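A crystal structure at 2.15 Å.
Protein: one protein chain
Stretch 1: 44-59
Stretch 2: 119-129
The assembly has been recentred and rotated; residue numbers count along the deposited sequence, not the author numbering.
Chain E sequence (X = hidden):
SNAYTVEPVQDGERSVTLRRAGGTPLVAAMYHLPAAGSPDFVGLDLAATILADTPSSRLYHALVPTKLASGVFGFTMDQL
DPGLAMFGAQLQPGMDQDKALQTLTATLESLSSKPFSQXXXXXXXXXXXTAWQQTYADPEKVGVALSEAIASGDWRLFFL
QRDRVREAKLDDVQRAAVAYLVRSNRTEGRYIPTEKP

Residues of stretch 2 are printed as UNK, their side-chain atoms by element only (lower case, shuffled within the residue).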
# COMPACT_ATOMS: atom_id res chain seq x y z
N LEU E 44 -3.37 -27.37 6.92
CA LEU E 44 -4.61 -26.73 7.30
C LEU E 44 -4.69 -25.32 6.72
O LEU E 44 -5.78 -24.81 6.43
CB LEU E 44 -4.73 -26.70 8.83
CG LEU E 44 -6.13 -26.48 9.41
CD1 LEU E 44 -7.16 -27.39 8.83
CD2 LEU E 44 -6.12 -26.56 10.92
N ASP E 45 -3.52 -24.72 6.53
CA ASP E 45 -3.42 -23.38 5.93
C ASP E 45 -3.97 -23.50 4.49
O ASP E 45 -4.95 -22.83 4.12
CB ASP E 45 -1.94 -22.99 5.97
CG ASP E 45 -1.70 -21.49 5.89
OD1 ASP E 45 -2.68 -20.73 5.95
OD2 ASP E 45 -0.49 -21.09 5.80
N LEU E 46 -3.42 -24.44 3.72
CA LEU E 46 -3.84 -24.67 2.32
C LEU E 46 -5.31 -25.10 2.21
O LEU E 46 -6.02 -24.62 1.35
CB LEU E 46 -2.95 -25.70 1.65
CG LEU E 46 -1.47 -25.29 1.57
CD1 LEU E 46 -0.59 -26.51 1.21
CD2 LEU E 46 -1.34 -24.14 0.57
N ALA E 47 -5.74 -26.00 3.11
CA ALA E 47 -7.12 -26.46 3.20
C ALA E 47 -8.14 -25.34 3.35
O ALA E 47 -9.19 -25.34 2.68
CB ALA E 47 -7.26 -27.40 4.34
N ALA E 48 -7.88 -24.40 4.26
CA ALA E 48 -8.85 -23.34 4.48
C ALA E 48 -9.08 -22.52 3.21
O ALA E 48 -10.19 -22.06 2.96
CB ALA E 48 -8.45 -22.45 5.66
N THR E 49 -8.06 -22.39 2.38
CA THR E 49 -8.21 -21.70 1.09
C THR E 49 -9.04 -22.55 0.13
O THR E 49 -9.84 -22.00 -0.63
CB THR E 49 -6.84 -21.50 0.41
OG1 THR E 49 -6.04 -20.62 1.17
CG2 THR E 49 -6.98 -20.92 -0.99
N ILE E 50 -8.85 -23.87 0.15
CA ILE E 50 -9.66 -24.73 -0.70
C ILE E 50 -11.12 -24.66 -0.26
O ILE E 50 -11.99 -24.67 -1.09
CB ILE E 50 -9.19 -26.19 -0.66
CG1 ILE E 50 -7.81 -26.34 -1.33
CG2 ILE E 50 -10.29 -27.13 -1.27
CD1 ILE E 50 -7.10 -27.66 -0.98
N LEU E 51 -11.36 -24.61 1.05
CA LEU E 51 -12.71 -24.60 1.60
C LEU E 51 -13.45 -23.30 1.45
O LEU E 51 -14.69 -23.28 1.35
CB LEU E 51 -12.69 -24.97 3.12
CG LEU E 51 -12.14 -26.39 3.31
CD1 LEU E 51 -11.54 -26.57 4.68
CD2 LEU E 51 -13.21 -27.45 2.99
N ALA E 52 -12.72 -22.20 1.48
CA ALA E 52 -13.36 -20.92 1.74
C ALA E 52 -13.19 -19.87 0.68
O ALA E 52 -13.95 -18.94 0.65
CB ALA E 52 -12.92 -20.37 3.13
N ASP E 53 -12.23 -20.03 -0.21
CA ASP E 53 -11.84 -18.98 -1.17
C ASP E 53 -12.32 -19.22 -2.62
O ASP E 53 -12.06 -20.30 -3.21
CB ASP E 53 -10.32 -18.87 -1.12
CG ASP E 53 -9.79 -17.73 -1.94
OD1 ASP E 53 -10.37 -16.65 -1.87
OD2 ASP E 53 -8.76 -17.92 -2.63
N THR E 54 -12.99 -18.20 -3.19
CA THR E 54 -13.64 -18.22 -4.54
C THR E 54 -14.90 -19.11 -4.61
O THR E 54 -15.06 -20.06 -3.82
CB THR E 54 -12.71 -18.69 -5.72
OG1 THR E 54 -12.73 -20.11 -5.78
CG2 THR E 54 -11.25 -18.18 -5.54
N PRO E 55 -15.76 -18.84 -5.61
CA PRO E 55 -17.00 -19.58 -5.91
C PRO E 55 -16.82 -21.09 -6.08
O PRO E 55 -17.77 -21.82 -5.85
CB PRO E 55 -17.44 -18.98 -7.22
CG PRO E 55 -16.91 -17.57 -7.16
CD PRO E 55 -15.57 -17.71 -6.55
N SER E 56 -15.61 -21.53 -6.43
CA SER E 56 -15.22 -22.95 -6.51
C SER E 56 -14.93 -23.64 -5.17
O SER E 56 -14.79 -24.87 -5.14
CB SER E 56 -13.96 -23.11 -7.35
OG SER E 56 -14.24 -22.81 -8.69
N SER E 57 -14.82 -22.86 -4.09
CA SER E 57 -14.45 -23.39 -2.78
C SER E 57 -15.57 -24.33 -2.25
O SER E 57 -16.71 -24.19 -2.65
CB SER E 57 -14.26 -22.25 -1.81
OG SER E 57 -15.52 -21.67 -1.51
N ARG E 58 -15.26 -25.24 -1.33
CA ARG E 58 -16.22 -26.25 -0.88
C ARG E 58 -17.39 -25.56 -0.17
O ARG E 58 -18.56 -25.82 -0.49
CB ARG E 58 -15.56 -27.31 0.03
CG ARG E 58 -14.43 -28.17 -0.61
CD ARG E 58 -14.96 -28.99 -1.85
NE ARG E 58 -14.01 -29.97 -2.41
CZ ARG E 58 -13.85 -31.21 -1.96
NH1 ARG E 58 -14.54 -31.65 -0.91
NH2 ARG E 58 -12.96 -32.02 -2.51
N LEU E 59 -17.08 -24.67 0.77
CA LEU E 59 -18.11 -23.89 1.44
C LEU E 59 -19.01 -23.10 0.48
O LEU E 59 -20.25 -23.16 0.58
CB LEU E 59 -17.51 -22.99 2.53
CG LEU E 59 -16.88 -23.74 3.72
CD1 LEU E 59 -16.09 -22.78 4.68
CD2 LEU E 59 -17.94 -24.47 4.49
N UNK E 119 -6.00 -30.50 -8.46
CA UNK E 119 -6.28 -29.14 -8.95
C UNK E 119 -6.63 -28.16 -7.81
O UNK E 119 -6.26 -26.98 -7.83
o UNK E 119 -9.22 -29.17 -12.07
o UNK E 119 -9.58 -27.01 -12.04
c UNK E 119 -8.95 -28.02 -11.66
c UNK E 119 -7.81 -27.87 -10.65
c UNK E 119 -7.44 -29.20 -9.97
N UNK E 120 -7.35 -28.66 -6.81
CA UNK E 120 -7.70 -27.80 -5.66
C UNK E 120 -6.48 -27.41 -4.85
O UNK E 120 -6.37 -26.26 -4.36
o UNK E 120 -10.76 -30.21 -4.08
c UNK E 120 -11.14 -29.14 -4.61
o UNK E 120 -12.31 -28.72 -4.56
c UNK E 120 -8.71 -28.47 -4.75
c UNK E 120 -10.11 -28.29 -5.31
N UNK E 121 -5.57 -28.39 -4.73
CA UNK E 121 -4.33 -28.19 -4.02
C UNK E 121 -3.45 -27.21 -4.78
O UNK E 121 -2.81 -26.34 -4.17
c UNK E 121 -2.10 -28.61 -1.87
c UNK E 121 -2.14 -29.36 -3.19
c UNK E 121 -3.56 -29.49 -3.77
c UNK E 121 -1.57 -30.72 -3.00
N UNK E 122 -3.43 -27.34 -6.10
CA UNK E 122 -2.62 -26.42 -6.88
C UNK E 122 -3.21 -25.01 -6.79
O UNK E 122 -2.45 -24.04 -6.77
c UNK E 122 -1.73 -28.12 -8.63
c UNK E 122 -0.35 -28.13 -7.99
o UNK E 122 0.18 -27.05 -7.62
c UNK E 122 -2.52 -26.85 -8.34
o UNK E 122 0.22 -29.23 -7.84
N UNK E 123 -4.54 -24.87 -6.75
CA UNK E 123 -5.12 -23.52 -6.58
C UNK E 123 -4.66 -22.85 -5.25
O UNK E 123 -4.17 -21.71 -5.23
c UNK E 123 -8.80 -22.10 -6.45
n UNK E 123 -9.63 -23.16 -5.87
c UNK E 123 -6.65 -23.53 -6.71
n UNK E 123 -10.91 -24.21 -4.26
n UNK E 123 -9.87 -22.25 -3.71
c UNK E 123 -7.30 -22.25 -6.17
c UNK E 123 -10.13 -23.19 -4.62
N UNK E 124 -4.76 -23.60 -4.15
CA UNK E 124 -4.36 -23.10 -2.84
C UNK E 124 -2.84 -22.90 -2.73
O UNK E 124 -2.39 -21.89 -2.13
c UNK E 124 -4.83 -24.03 -1.78
N UNK E 125 -2.08 -23.80 -3.37
CA UNK E 125 -0.61 -23.68 -3.39
C UNK E 125 -0.17 -22.44 -4.14
O UNK E 125 0.70 -21.70 -3.67
c UNK E 125 2.50 -25.83 -4.45
c UNK E 125 1.51 -25.11 -3.50
c UNK E 125 1.87 -28.22 -4.65
n UNK E 125 2.35 -28.52 -3.45
n UNK E 125 1.93 -26.99 -5.15
n UNK E 125 1.33 -29.19 -5.39
c UNK E 125 0.07 -24.93 -4.00
N UNK E 126 -0.73 -22.22 -5.33
CA UNK E 126 -0.34 -21.02 -6.11
C UNK E 126 -0.58 -19.71 -5.34
O UNK E 126 0.30 -18.83 -5.27
o UNK E 126 -0.42 -19.93 -8.27
c UNK E 126 -1.00 -20.98 -7.49
N UNK E 127 -1.77 -19.60 -4.73
CA UNK E 127 -2.12 -18.43 -3.93
C UNK E 127 -1.12 -18.19 -2.79
O UNK E 127 -0.64 -17.06 -2.57
n UNK E 127 -5.89 -15.81 -0.33
c UNK E 127 -6.07 -16.37 -1.69
c UNK E 127 -3.95 -17.48 -2.41
c UNK E 127 -5.36 -17.71 -1.86
c UNK E 127 -3.54 -18.60 -3.36
N UNK E 128 -0.82 -19.27 -2.07
CA UNK E 128 0.08 -19.26 -0.90
C UNK E 128 1.46 -18.79 -1.30
O UNK E 128 2.03 -17.92 -0.63
c UNK E 128 3.27 -20.28 3.72
c UNK E 128 4.44 -20.13 3.03
c UNK E 128 3.29 -20.29 0.87
c UNK E 128 0.71 -20.61 1.16
c UNK E 128 2.09 -20.41 2.97
c UNK E 128 0.17 -20.66 -0.26
n UNK E 128 0.80 -20.58 3.39
c UNK E 128 4.47 -20.13 1.62
c UNK E 128 -0.02 -20.69 2.31
c UNK E 128 2.08 -20.42 1.57
N UNK E 129 1.98 -19.35 -2.40
CA UNK E 129 3.36 -19.04 -2.83
C UNK E 129 3.53 -17.64 -3.38
O UNK E 129 4.56 -17.02 -3.15
c UNK E 129 4.10 -21.48 -3.20
c UNK E 129 3.92 -20.09 -3.82
c UNK E 129 5.09 -21.51 -2.02
c UNK E 129 4.48 -22.48 -4.26
O HOH W 1 -3.57 -20.85 0.65
O HOH W 2 -8.04 -19.81 -4.26
O HOH W 3 -12.81 -26.30 -4.24

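Position 119 has three carbons, the third carrying two oxygens. The chain is extended and reaches nothing on stretch 1. It is Glu-119.

Position 120 has the same composition, three carbons and a terminal pair of oxygens. The oxygens reach the edge of the Arg-58 guanidinium, one of them near its plane, as a carboxylate would. This is Glu-120. Arg-58 NE donates to Glu-120 OE2 at 3.0 Å and Arg-58 NH2 to Glu-120 OE1 at 3.3 Å, a two-pronged salt bridge. Water 3 joins Glu-120 OE2 to Ser-56 O.

Position 121 has four carbons, forked at the second. One branch end packs against the Leu-46 side chain. It is Leu-121, with CD1 4.0 Å from Leu-46 CD1.

Position 122 has three carbons and two oxygens on the third. It does not touch stretch 1. It is Glu-122.

Position 123 has three carbons, a nitrogen, then a carbon carrying two more nitrogens. That end lies among backbone oxygens where helix 44-52 finishes. It is Arg-123. Arg-123 NH1 donates to Thr-49 O at 3.1 Å, and Arg-123 NH2 makes a weak hydrogen bond to Ile-50 O at 3.4 Å. Water 2 links Arg-123 NH1 to Asp-53 OD2.

Position 124 has a single carbon, CB, 3.4 Å from Leu-46 O. It is Ala-124. Its CA lies 5.4 Å from Leu-46 CA, so the backbones come close here.

Position 125 has three carbons, a nitrogen, and a carbon with two nitrogens. Its CA-to-CB bond points away from stretch 1. It is Arg-125, salt-bridged to Glu-122 within its own helix, Arg-125 NH1 to Glu-122 OE2 at 2.7 Å.

Position 126 has one carbon and one oxygen and does not reach stretch 1. It is Ser-126.

Position 127 has four carbons in a row ending in nitrogen. It passes Thr-49 and Asp-53. It is Lys-127, with CD 3.7 Å from Thr-49 CG2 and CE 3.2 Å from Asp-53 OD2.

Position 128 has one carbon followed by fused five- and six-membered rings holding eight carbons and one nitrogen. The ring nitrogen lies 2.8 Å from Asp-45 OD2, and CB lies 3.9 Å from Leu-46 CD2. It is Trp-128. Its NE1 donates to Asp-45 OD2, at the ring edge.

Position 129 has four carbons, forked at the second, out of reach of stretch 1. It is Leu-129.

The helices cross at 112°, their axes 8.6 Å apart at closest approach. Leu-46 sits among Leu-121, Ala-124, Arg-125 and Trp-128. Ile-50 sits among Glu-120, Leu-121, Arg-123 and Ala-124. Polar contacts add to this packing: Trp-128 with Asp-45, Glu-120 with Arg-58, and Arg-123 with the carbonyls of Thr-49 and Ile-50 near the helix end, which also accept backbone bonds.

Stretch 2 119-129: EELERARSKWL
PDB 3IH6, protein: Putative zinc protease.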